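PDB 3NCO: endoglucanase FnCel5A from Fervidobacterium nodosum, which probably hydrolyses internal beta-1,4-glucosidic bonds of cellulose, as a family 5 glycoside hydrolase with a TIM-barrel fold. Local coordinates for residues I175-N180 with S201-E206. Residues are numbered along the deposited sequence; the frame is centred on the assembly and turned at random.
Sequences IIDVPN and SFHYYE
S201 sits beside D177 in a parallel pair of neighbouring strands, the fifth and sixth of the TIM barrel. The contact lies toward their C-terminal ends, the side where TIM-barrel enzymes carry the active site. Two backbone hydrogen bonds flank D177. S201 N gives its hydrogen to I176 O at 2.9 Å, from above the carbonyl plane. V178 N reaches S201 O at 3.0 Å, almost straight, with 173° at the hydrogen. D177 CA also makes a CA-H...O contact with S201 O. V178 is the first residue past strand 174-177, and its side chain turns toward S201. Its CB lies 3.5 Å from S201 O. CG1 is anti to the backbone N (chi1 171°), which leaves CG2 beside that N. CG2 passes 3.3 Å from S201 O and touches F202 CB at 4.1 Å. I175, D177, S201 and H203 lie on the inner face. There I175 CG2 packs on S201 CB, and S201 OG hydrogen-bonds to F257 O. E144 N bonds to D177 OD2, and E144 OE2 hydrogen-bonds to H203 ND1. The D177 carboxylate is turned 76° from the H203 ring. D177 OD2 lies 3.9 Å from H203 NE2, too long for a hydrogen bond.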
loop_
_atom_site.group_PDB
_atom_site.type_symbol
_atom_site.label_atom_id
_atom_site.label_comp_id
_atom_site.label_asym_id
_atom_site.label_seq_id
_atom_site.Cartn_x
_atom_site.Cartn_y
_atom_site.Cartn_z
ATOM N N ILE A 175 -4.453 0.267 8.872
ATOM C CA ILE A 175 -3.336 1.086 8.383
ATOM C C ILE A 175 -3.902 2.413 7.901
ATOM O O ILE A 175 -4.847 2.433 7.107
ATOM C CB ILE A 175 -2.614 0.376 7.218
ATOM C CG1 ILE A 175 -1.837 -0.815 7.789
ATOM C CG2 ILE A 175 -1.622 1.304 6.464
ATOM C CD1 ILE A 175 -1.622 -1.891 6.773
ATOM N N ILE A 176 -3.295 3.486 8.407
ATOM C CA ILE A 176 -3.675 4.865 8.086
ATOM C C ILE A 176 -2.638 5.527 7.171
ATOM O O ILE A 176 -1.463 5.672 7.547
ATOM C CB ILE A 176 -3.777 5.729 9.409
ATOM C CG1 ILE A 176 -4.629 5.013 10.439
ATOM C CG2 ILE A 176 -4.264 7.136 9.126
ATOM C CD1 ILE A 176 -6.011 4.566 9.949
ATOM N N ASP A 177 -3.055 5.903 5.966
ATOM C CA ASP A 177 -2.150 6.563 5.010
ATOM C C ASP A 177 -1.914 8.020 5.330
ATOM O O ASP A 177 -2.791 8.734 5.720
ATOM C CB ASP A 177 -2.724 6.501 3.579
ATOM C CG ASP A 177 -2.576 5.048 2.951
ATOM O OD1 ASP A 177 -2.850 4.054 3.682
ATOM O OD2 ASP A 177 -2.268 4.922 1.732
ATOM N N VAL A 178 -0.688 8.408 5.113
ATOM C CA VAL A 178 -0.276 9.824 5.083
ATOM C C VAL A 178 -1.027 10.501 3.923
ATOM O O VAL A 178 -1.203 9.872 2.853
ATOM C CB VAL A 178 1.253 9.824 4.890
ATOM C CG1 VAL A 178 1.698 11.249 4.634
ATOM C CG2 VAL A 178 1.855 9.288 6.191
ATOM N N PRO A 179 -1.482 11.756 4.127
ATOM C CA PRO A 179 -2.276 12.456 3.086
ATOM C C PRO A 179 -1.352 13.020 1.992
ATOM O O PRO A 179 -0.157 12.669 1.949
ATOM C CB PRO A 179 -3.036 13.535 3.858
ATOM C CG PRO A 179 -2.106 13.845 5.038
ATOM C CD PRO A 179 -1.282 12.595 5.341
ATOM N N ASN A 180 -1.923 13.823 1.068
ATOM C CA ASN A 180 -1.171 14.373 -0.076
ATOM C C ASN A 180 -0.365 13.296 -0.809
ATOM O O ASN A 180 0.864 13.369 -0.968
ATOM C CB ASN A 180 -0.286 15.545 0.343
ATOM C CG ASN A 180 -0.207 16.611 -0.730
ATOM O OD1 ASN A 180 -0.896 17.634 -0.661
ATOM N ND2 ASN A 180 0.644 16.381 -1.729
ATOM N N SER A 201 1.193 4.612 7.240
ATOM C CA SER A 201 1.929 4.260 6.024
ATOM C C SER A 201 2.229 5.447 5.113
ATOM O O SER A 201 1.366 6.279 4.900
ATOM C CB SER A 201 1.114 3.218 5.261
ATOM O OG SER A 201 1.766 2.879 4.066
ATOM N N PHE A 202 3.445 5.468 4.542
ATOM C CA PHE A 202 3.765 6.470 3.480
ATOM C C PHE A 202 4.252 5.716 2.268
ATOM O O PHE A 202 4.489 4.512 2.380
ATOM C CB PHE A 202 4.792 7.539 3.918
ATOM C CG PHE A 202 6.235 7.039 4.011
ATOM C CD1 PHE A 202 7.208 7.509 3.134
ATOM C CD2 PHE A 202 6.618 6.135 5.031
ATOM C CE1 PHE A 202 8.571 7.060 3.257
ATOM C CE2 PHE A 202 7.941 5.682 5.139
ATOM C CZ PHE A 202 8.895 6.144 4.261
ATOM N N HIS A 203 4.257 6.381 1.128
ATOM C CA HIS A 203 4.764 5.802 -0.097
ATOM C C HIS A 203 5.971 6.579 -0.548
ATOM O O HIS A 203 6.046 7.789 -0.310
ATOM C CB HIS A 203 3.710 5.891 -1.168
ATOM C CG HIS A 203 2.491 5.096 -0.837
ATOM N ND1 HIS A 203 1.368 5.119 -1.620
ATOM C CD2 HIS A 203 2.244 4.248 0.183
ATOM C CE1 HIS A 203 0.464 4.301 -1.099
ATOM N NE2 HIS A 203 0.975 3.761 0.002
ATOM N N TYR A 204 6.923 5.894 -1.174
ATOM C CA TYR A 204 8.179 6.527 -1.514
ATOM C C TYR A 204 8.544 6.320 -2.971
ATOM O O TYR A 204 8.785 5.190 -3.405
ATOM C CB TYR A 204 9.353 6.066 -0.634
ATOM C CG TYR A 204 10.518 7.045 -0.712
ATOM C CD1 TYR A 204 10.439 8.303 -0.113
ATOM C CD2 TYR A 204 11.703 6.696 -1.386
ATOM C CE1 TYR A 204 11.525 9.195 -0.223
ATOM C CE2 TYR A 204 12.770 7.552 -1.494
ATOM C CZ TYR A 204 12.677 8.794 -0.906
ATOM O OH TYR A 204 13.729 9.650 -0.968
ATOM N N TYR A 205 8.616 7.443 -3.691
ATOM C CA TYR A 205 8.988 7.453 -5.106
ATOM C C TYR A 205 9.954 8.598 -5.475
ATOM O O TYR A 205 10.056 8.980 -6.647
ATOM C CB TYR A 205 7.718 7.632 -5.922
ATOM C CG TYR A 205 6.817 6.416 -5.879
ATOM C CD1 TYR A 205 7.137 5.276 -6.597
ATOM C CD2 TYR A 205 5.584 6.431 -5.151
ATOM C CE1 TYR A 205 6.309 4.179 -6.617
ATOM C CE2 TYR A 205 4.740 5.321 -5.179
ATOM C CZ TYR A 205 5.096 4.197 -5.907
ATOM O OH TYR A 205 4.273 3.103 -5.975
ATOM N N GLU A 206 10.688 9.116 -4.491
ATOM C CA GLU A 206 11.701 10.143 -4.781
ATOM C C GLU A 206 12.998 9.524 -5.223
ATOM O O GLU A 206 13.383 8.468 -4.692
ATOM C CB GLU A 206 11.953 10.992 -3.550
ATOM C CG GLU A 206 10.622 11.598 -3.047
ATOM C CD GLU A 206 9.895 12.325 -4.166
ATOM O OE1 GLU A 206 10.526 13.068 -4.954
ATOM O OE2 GLU A 206 8.679 12.136 -4.333
#